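Local coordinates for xylose isomerase domain protein (PDB 3U0H) that probably acts as an isomerase of the xylose isomerase-like TIM-barrel family, although its substrate is not established, at residues A[5-11]-A[246-252]; A[175-181]-A[201-207]. All coordinates share one frame; numbering follows the deposited sequence.

Contact 1: residues A[5-11]-A[246-252]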
loop_
_atom_site.group_PDB
_atom_site.type_symbol
_atom_site.label_atom_id
_atom_site.label_comp_id
_atom_site.label_asym_id
_atom_site.label_seq_id
_atom_site.Cartn_x
_atom_site.Cartn_y
_atom_site.Cartn_z
ATOM N N GLU A 5 14.187 -31.375 -2.559
ATOM C CA GLU A 5 15.534 -31.914 -2.514
ATOM C C GLU A 5 16.268 -31.736 -1.228
ATOM O O GLU A 5 16.019 -30.802 -0.497
ATOM C CB GLU A 5 16.395 -31.231 -3.520
ATOM C CG GLU A 5 16.225 -31.798 -4.885
ATOM C CD GLU A 5 17.311 -31.270 -5.753
ATOM O OE1 GLU A 5 18.443 -31.793 -5.583
ATOM O OE2 GLU A 5 17.026 -30.312 -6.523
ATOM N N PRO A 6 17.254 -32.606 -0.989
ATOM C CA PRO A 6 18.026 -32.533 0.223
ATOM C C PRO A 6 18.953 -31.358 0.115
ATOM O O PRO A 6 19.409 -31.042 -0.980
ATOM C CB PRO A 6 18.792 -33.843 0.236
ATOM C CG PRO A 6 18.017 -34.739 -0.664
ATOM C CD PRO A 6 17.538 -33.833 -1.745
ATOM N N CYS A 7 19.202 -30.710 1.241
ATOM C CA CYS A 7 20.010 -29.509 1.307
ATOM C C CYS A 7 20.960 -29.685 2.477
ATOM O O CYS A 7 20.570 -30.109 3.556
ATOM C CB CYS A 7 19.132 -28.270 1.522
ATOM S SG CYS A 7 20.127 -26.730 1.757
ATOM N N LEU A 8 22.218 -29.360 2.284
ATOM C CA LEU A 8 23.199 -29.518 3.357
ATOM C C LEU A 8 23.131 -28.308 4.297
ATOM O O LEU A 8 22.908 -27.168 3.882
ATOM C CB LEU A 8 24.583 -29.685 2.772
ATOM C CG LEU A 8 25.671 -30.079 3.775
ATOM C CD1 LEU A 8 25.509 -31.521 4.265
ATOM C CD2 LEU A 8 27.031 -29.856 3.139
ATOM N N HIS A 9 23.266 -28.593 5.577
ATOM C CA HIS A 9 23.285 -27.575 6.597
ATOM C C HIS A 9 24.556 -27.635 7.469
ATOM O O HIS A 9 24.998 -28.708 7.841
ATOM C CB HIS A 9 22.099 -27.794 7.482
ATOM C CG HIS A 9 21.808 -26.638 8.332
ATOM N ND1 HIS A 9 22.322 -26.514 9.553
ATOM C CD2 HIS A 9 21.044 -25.506 8.101
ATOM C CE1 HIS A 9 21.902 -25.324 10.089
ATOM N NE2 HIS A 9 21.123 -24.723 9.205
ATOM N N PRO A 10 25.116 -26.483 7.854
ATOM C CA PRO A 10 26.390 -26.405 8.590
ATOM C C PRO A 10 26.520 -27.274 9.860
ATOM O O PRO A 10 27.611 -27.838 10.134
ATOM C CB PRO A 10 26.443 -24.940 9.007
ATOM C CG PRO A 10 25.641 -24.227 7.978
ATOM C CD PRO A 10 24.506 -25.144 7.682
ATOM N N THR A 11 25.418 -27.396 10.608
ATOM C CA THR A 11 25.374 -28.251 11.803
ATOM C C THR A 11 25.583 -29.707 11.518
ATOM O O THR A 11 25.886 -30.447 12.415
ATOM C CB THR A 11 24.019 -28.197 12.500
ATOM O OG1 THR A 11 23.018 -28.692 11.596
ATOM C CG2 THR A 11 23.682 -26.759 12.943
ATOM N N PRO A 246 14.304 -26.959 -1.316
ATOM C CA PRO A 246 15.264 -27.620 -0.450
ATOM C C PRO A 246 14.730 -27.935 0.910
ATOM O O PRO A 246 13.952 -27.145 1.513
ATOM C CB PRO A 246 16.380 -26.574 -0.304
ATOM C CG PRO A 246 15.716 -25.264 -0.593
ATOM C CD PRO A 246 14.784 -25.624 -1.711
ATOM N N VAL A 247 15.170 -29.074 1.388
ATOM C CA VAL A 247 14.889 -29.539 2.737
ATOM C C VAL A 247 16.209 -29.715 3.457
ATOM O O VAL A 247 16.980 -30.646 3.166
ATOM C CB VAL A 247 14.148 -30.863 2.658
ATOM C CG1 VAL A 247 13.866 -31.435 4.019
ATOM C CG2 VAL A 247 12.869 -30.702 1.814
ATOM N N ALA A 248 16.464 -28.829 4.421
ATOM C CA ALA A 248 17.751 -28.830 5.126
ATOM C C ALA A 248 17.710 -29.566 6.435
ATOM O O ALA A 248 16.792 -29.369 7.231
ATOM C CB ALA A 248 18.205 -27.424 5.367
ATOM N N ALA A 249 18.717 -30.402 6.676
ATOM C CA ALA A 249 18.839 -31.095 7.959
ATOM C C ALA A 249 19.535 -30.182 8.971
ATOM O O ALA A 249 20.767 -30.250 9.130
ATOM C CB ALA A 249 19.597 -32.387 7.795
ATOM N N GLU A 250 18.759 -29.305 9.611
ATOM C CA GLU A 250 19.235 -28.474 10.759
ATOM C C GLU A 250 19.192 -29.335 12.029
ATOM O O GLU A 250 18.114 -29.547 12.608
ATOM C CB GLU A 250 18.423 -27.173 10.962
ATOM C CG GLU A 250 19.026 -26.249 12.073
ATOM C CD GLU A 250 18.307 -24.915 12.319
ATOM O OE1 GLU A 250 17.141 -24.881 12.789
ATOM O OE2 GLU A 250 18.942 -23.860 12.089
ATOM N N VAL A 251 20.360 -29.849 12.432
ATOM C CA VAL A 251 20.462 -30.732 13.595
ATOM C C VAL A 251 21.259 -30.019 14.675
ATOM O O VAL A 251 22.440 -30.289 14.838
ATOM C CB VAL A 251 21.045 -32.103 13.218
ATOM C CG1 VAL A 251 21.177 -32.982 14.445
ATOM C CG2 VAL A 251 20.133 -32.777 12.188
ATOM N N LEU A 252 20.626 -29.051 15.350
ATOM C CA LEU A 252 21.322 -28.290 16.366
ATOM C C LEU A 252 21.732 -29.292 17.455
ATOM O O LEU A 252 20.992 -30.206 17.746
ATOM C CB LEU A 252 20.461 -27.154 16.947
ATOM C CG LEU A 252 19.929 -26.106 15.955
ATOM C CD1 LEU A 252 19.144 -25.027 16.694
ATOM C CD2 LEU A 252 21.021 -25.417 15.158
HETATM O O HOH W 1 19.795 -22.738 9.952
#
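Glu5, Pro6 and Cys7 pair in parallel with Pro246, Val247 and Ala248, the two strand axes inclined at 43°, and Val247 is gripped through both backbone polar atoms: its N donates to Glu5 O (2.7 Å) and its O accepts from Cys7 N (2.9 Å). On the face that carries Cys7, its CB packs 3.7 Å from Pro246 CB and beside the Ala248 methyl, compact groups that leave room for Tyr203 inside the barrel. This pairing joins the first strand to the last and so closes the eight-stranded TIM barrel. Beyond the paired residues, chi1 of -165° puts CG of His9 anti to the backbone N and carries the ring over to Glu250, whose CB stands 4.0 Å from the ring centroid in a CH-pi contact; Pro10 CD lies against the opposite face, toward the rim. A water links His9 NE2 to Glu250 OE2, while His9 ND1 and Thr11 OG1 hydrogen-bond at 3.1 Å. With an alanine in place of His9, Glu250 CB would probably lose the ring it packs on, the water its NE2 partner, and Thr11 OG1 the ND1 that helps hold it. Thr11 suits its place because its hydroxyl also accepts from Val251 N (3.0 Å), while CG2 meets Leu252 CD2 at 3.7 Å.

Contact 2: residues A[175-181]-A[201-207]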
loop_
_atom_site.group_PDB
_atom_site.type_symbol
_atom_site.label_atom_id
_atom_site.label_comp_id
_atom_site.label_asym_id
_atom_site.label_seq_id
_atom_site.Cartn_x
_atom_site.Cartn_y
_atom_site.Cartn_z
ATOM N N GLY A 175 5.556 -15.886 4.943
ATOM C CA GLY A 175 5.058 -17.225 5.207
ATOM C C GLY A 175 5.803 -17.918 6.329
ATOM O O GLY A 175 6.203 -17.290 7.289
ATOM N N ALA A 176 6.011 -19.204 6.163
ATOM C CA ALA A 176 6.569 -19.998 7.196
ATOM C C ALA A 176 7.876 -20.692 6.775
ATOM O O ALA A 176 8.050 -21.158 5.644
ATOM C CB ALA A 176 5.500 -21.031 7.683
ATOM N N LEU A 177 8.797 -20.788 7.714
ATOM C CA LEU A 177 9.894 -21.776 7.629
ATOM C C LEU A 177 9.337 -22.877 8.506
ATOM O O LEU A 177 9.117 -22.645 9.674
ATOM C CB LEU A 177 11.213 -21.199 8.222
ATOM C CG LEU A 177 12.565 -21.923 7.966
ATOM C CD1 LEU A 177 13.715 -21.125 8.618
ATOM C CD2 LEU A 177 12.555 -23.334 8.572
ATOM N N VAL A 178 9.120 -24.057 7.953
ATOM C CA VAL A 178 8.560 -25.135 8.668
ATOM C C VAL A 178 9.646 -26.137 9.040
ATOM O O VAL A 178 10.214 -26.807 8.177
ATOM C CB VAL A 178 7.502 -25.876 7.803
ATOM C CG1 VAL A 178 6.904 -27.021 8.628
ATOM C CG2 VAL A 178 6.421 -24.922 7.318
ATOM N N ASP A 179 9.881 -26.310 10.335
ATOM C CA ASP A 179 10.916 -27.243 10.844
ATOM C C ASP A 179 10.226 -28.468 11.463
ATOM O O ASP A 179 9.318 -28.265 12.229
ATOM C CB ASP A 179 11.694 -26.490 11.907
ATOM C CG ASP A 179 12.903 -27.263 12.429
ATOM O OD1 ASP A 179 12.770 -28.490 12.715
ATOM O OD2 ASP A 179 13.985 -26.591 12.580
ATOM N N SER A 180 10.647 -29.713 11.200
ATOM C CA SER A 180 9.907 -30.845 11.755
ATOM C C SER A 180 9.930 -30.795 13.239
ATOM O O SER A 180 9.044 -31.320 13.902
ATOM C CB SER A 180 10.520 -32.191 11.328
ATOM O OG SER A 180 11.921 -32.022 11.281
ATOM N N TYR A 181 10.982 -30.210 13.780
ATOM C CA TYR A 181 11.220 -30.268 15.208
ATOM C C TYR A 181 10.100 -29.480 15.892
ATOM O O TYR A 181 9.648 -29.825 16.986
ATOM C CB TYR A 181 12.598 -29.688 15.554
ATOM C CG TYR A 181 13.207 -30.263 16.782
ATOM C CD1 TYR A 181 13.909 -31.465 16.749
ATOM C CD2 TYR A 181 13.085 -29.625 17.999
ATOM C CE1 TYR A 181 14.485 -31.990 17.911
ATOM C CE2 TYR A 181 13.613 -30.165 19.156
ATOM C CZ TYR A 181 14.319 -31.345 19.099
ATOM O OH TYR A 181 14.895 -31.880 20.248
ATOM N N VAL A 201 4.806 -21.981 2.310
ATOM C CA VAL A 201 5.943 -22.818 2.689
ATOM C C VAL A 201 7.209 -22.272 1.977
ATOM O O VAL A 201 7.451 -22.538 0.758
ATOM C CB VAL A 201 5.721 -24.293 2.361
ATOM C CG1 VAL A 201 6.828 -25.126 3.010
ATOM C CG2 VAL A 201 4.356 -24.769 2.823
ATOM N N VAL A 202 7.979 -21.479 2.730
ATOM C CA VAL A 202 9.101 -20.725 2.192
ATOM C C VAL A 202 10.355 -21.596 2.227
ATOM O O VAL A 202 11.128 -21.569 1.293
ATOM C CB VAL A 202 9.314 -19.422 3.002
ATOM C CG1 VAL A 202 10.521 -18.622 2.491
ATOM C CG2 VAL A 202 8.042 -18.530 2.958
ATOM N N TYR A 203 10.577 -22.328 3.331
ATOM C CA TYR A 203 11.767 -23.106 3.498
ATOM C C TYR A 203 11.485 -24.148 4.576
ATOM O O TYR A 203 10.581 -23.999 5.372
ATOM C CB TYR A 203 12.956 -22.160 3.827
ATOM C CG TYR A 203 14.369 -22.762 3.921
ATOM C CD1 TYR A 203 14.863 -23.598 2.928
ATOM C CD2 TYR A 203 15.219 -22.444 4.991
ATOM C CE1 TYR A 203 16.130 -24.150 3.029
ATOM C CE2 TYR A 203 16.525 -22.958 5.082
ATOM C CZ TYR A 203 16.963 -23.813 4.103
ATOM O OH TYR A 203 18.232 -24.359 4.159
ATOM N N VAL A 204 12.225 -25.239 4.540
ATOM C CA VAL A 204 11.880 -26.398 5.317
ATOM C C VAL A 204 13.107 -26.944 6.016
ATOM O O VAL A 204 14.197 -27.016 5.421
ATOM C CB VAL A 204 11.256 -27.465 4.407
ATOM C CG1 VAL A 204 11.016 -28.753 5.186
ATOM C CG2 VAL A 204 9.968 -26.897 3.803
ATOM N N HIS A 205 12.957 -27.260 7.302
ATOM C CA HIS A 205 13.983 -27.983 8.034
ATOM C C HIS A 205 13.461 -29.341 8.409
ATOM O O HIS A 205 12.294 -29.483 8.814
ATOM C CB HIS A 205 14.354 -27.293 9.341
ATOM C CG HIS A 205 15.106 -25.990 9.208
ATOM N ND1 HIS A 205 15.209 -25.125 10.242
ATOM C CD2 HIS A 205 15.792 -25.422 8.159
ATOM C CE1 HIS A 205 15.950 -24.064 9.871
ATOM N NE2 HIS A 205 16.286 -24.238 8.589
ATOM N N ILE A 206 14.372 -30.326 8.358
ATOM C CA ILE A 206 14.144 -31.679 8.845
ATOM C C ILE A 206 15.204 -32.146 9.916
ATOM O O ILE A 206 16.316 -31.658 9.947
ATOM C CB ILE A 206 14.036 -32.608 7.604
ATOM C CG1 ILE A 206 13.300 -33.895 7.956
ATOM C CG2 ILE A 206 15.391 -32.818 6.950
ATOM C CD1 ILE A 206 12.728 -34.651 6.775
ATOM N N ASN A 207 14.829 -33.087 10.794
ATOM C CA ASN A 207 15.628 -33.518 11.986
ATOM C C ASN A 207 14.744 -34.496 12.748
ATOM O O ASN A 207 13.656 -34.856 12.258
ATOM C CB ASN A 207 16.027 -32.320 12.895
ATOM C CG ASN A 207 14.873 -31.354 13.056
ATOM O OD1 ASN A 207 13.799 -31.770 13.524
ATOM N ND2 ASN A 207 15.023 -30.130 12.535
#
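Asp179 takes hydrogen bonds from both His205 and Asn207, one on each carboxylate oxygen. With CG anti to its backbone N (chi1 -174°), the carboxylate swings across to the neighbouring strand to meet them. His205 ND1 reaches Asp179 OD2 at 3.0 Å, in the plane of its own ring but from above the carboxylate plane, the two flat groups being nearly perpendicular. Asn207 ND2 meets Asp179 OD1 on its syn side at 2.8 Å, almost straight (171°). On the anti side, and from the opposite face of the carboxylate, Tyr181 N donates to the same OD1 at 2.7 Å. This is an N-cap bond, and a short acidic side chain suits a residue that ends a strand and starts a helix. OD2 also forms a salt bridge with Arg221, so both oxygens are held and the group has little freedom to turn.

In the next shell, Leu177 CD2 sits over the centre of one face of the His205 ring, 3.6 Å from its centroid, in a CH-pi contact that leaves the edge to the Asp179 bond. The Asn207 amide is steadied through OD1, which accepts from Ser180 OG (2.9 Å) and touches the edge of the Tyr181 ring.

The two segments are neighbouring parallel strands of the TIM barrel, and this polar cluster sits at their C-terminal ends, where enzymes of this fold place their active sites. Glu141 and Glu250 also approach Asp179 OD2, an acidic grouping consistent with the metal sites of xylose isomerase-like relatives.

Behind it runs the backbone ladder, including His205 N to Val178 O (2.9 Å). A beta bulge shifts the register by one between Ala176 and Leu177. Tyr203 shares the inner face with Leu177, its hydroxyl hydrogen-bonded to Asp34. Branched Val178 and Val204 face the opposite way, against helix 231-241.

Overall arrangement
Both contacts join neighbouring parallel strands of one barrel, and strands 201-206 and 246-249 are themselves neighbours, so the two stand side by side with centres about 10 Å apart. Ala248 probably hydrogen-bonds through its backbone to Val204 and Ile206, making the ladder continuous. Contact 2 is wholly buried and lies nearer the centre of the chain; contact 1 is only partly buried and forms the seam between the first and last strands. Their chemistry differs accordingly: contact 2 concentrates a carboxylate, imidazole and amide in direct bonds, whereas contact 1 pairs compact apolar groups within the barrel with a threonine-to-backbone bond and a histidine joined to Glu250 by water. Along the chain, contact 2 is nested within the long span closed by contact 1.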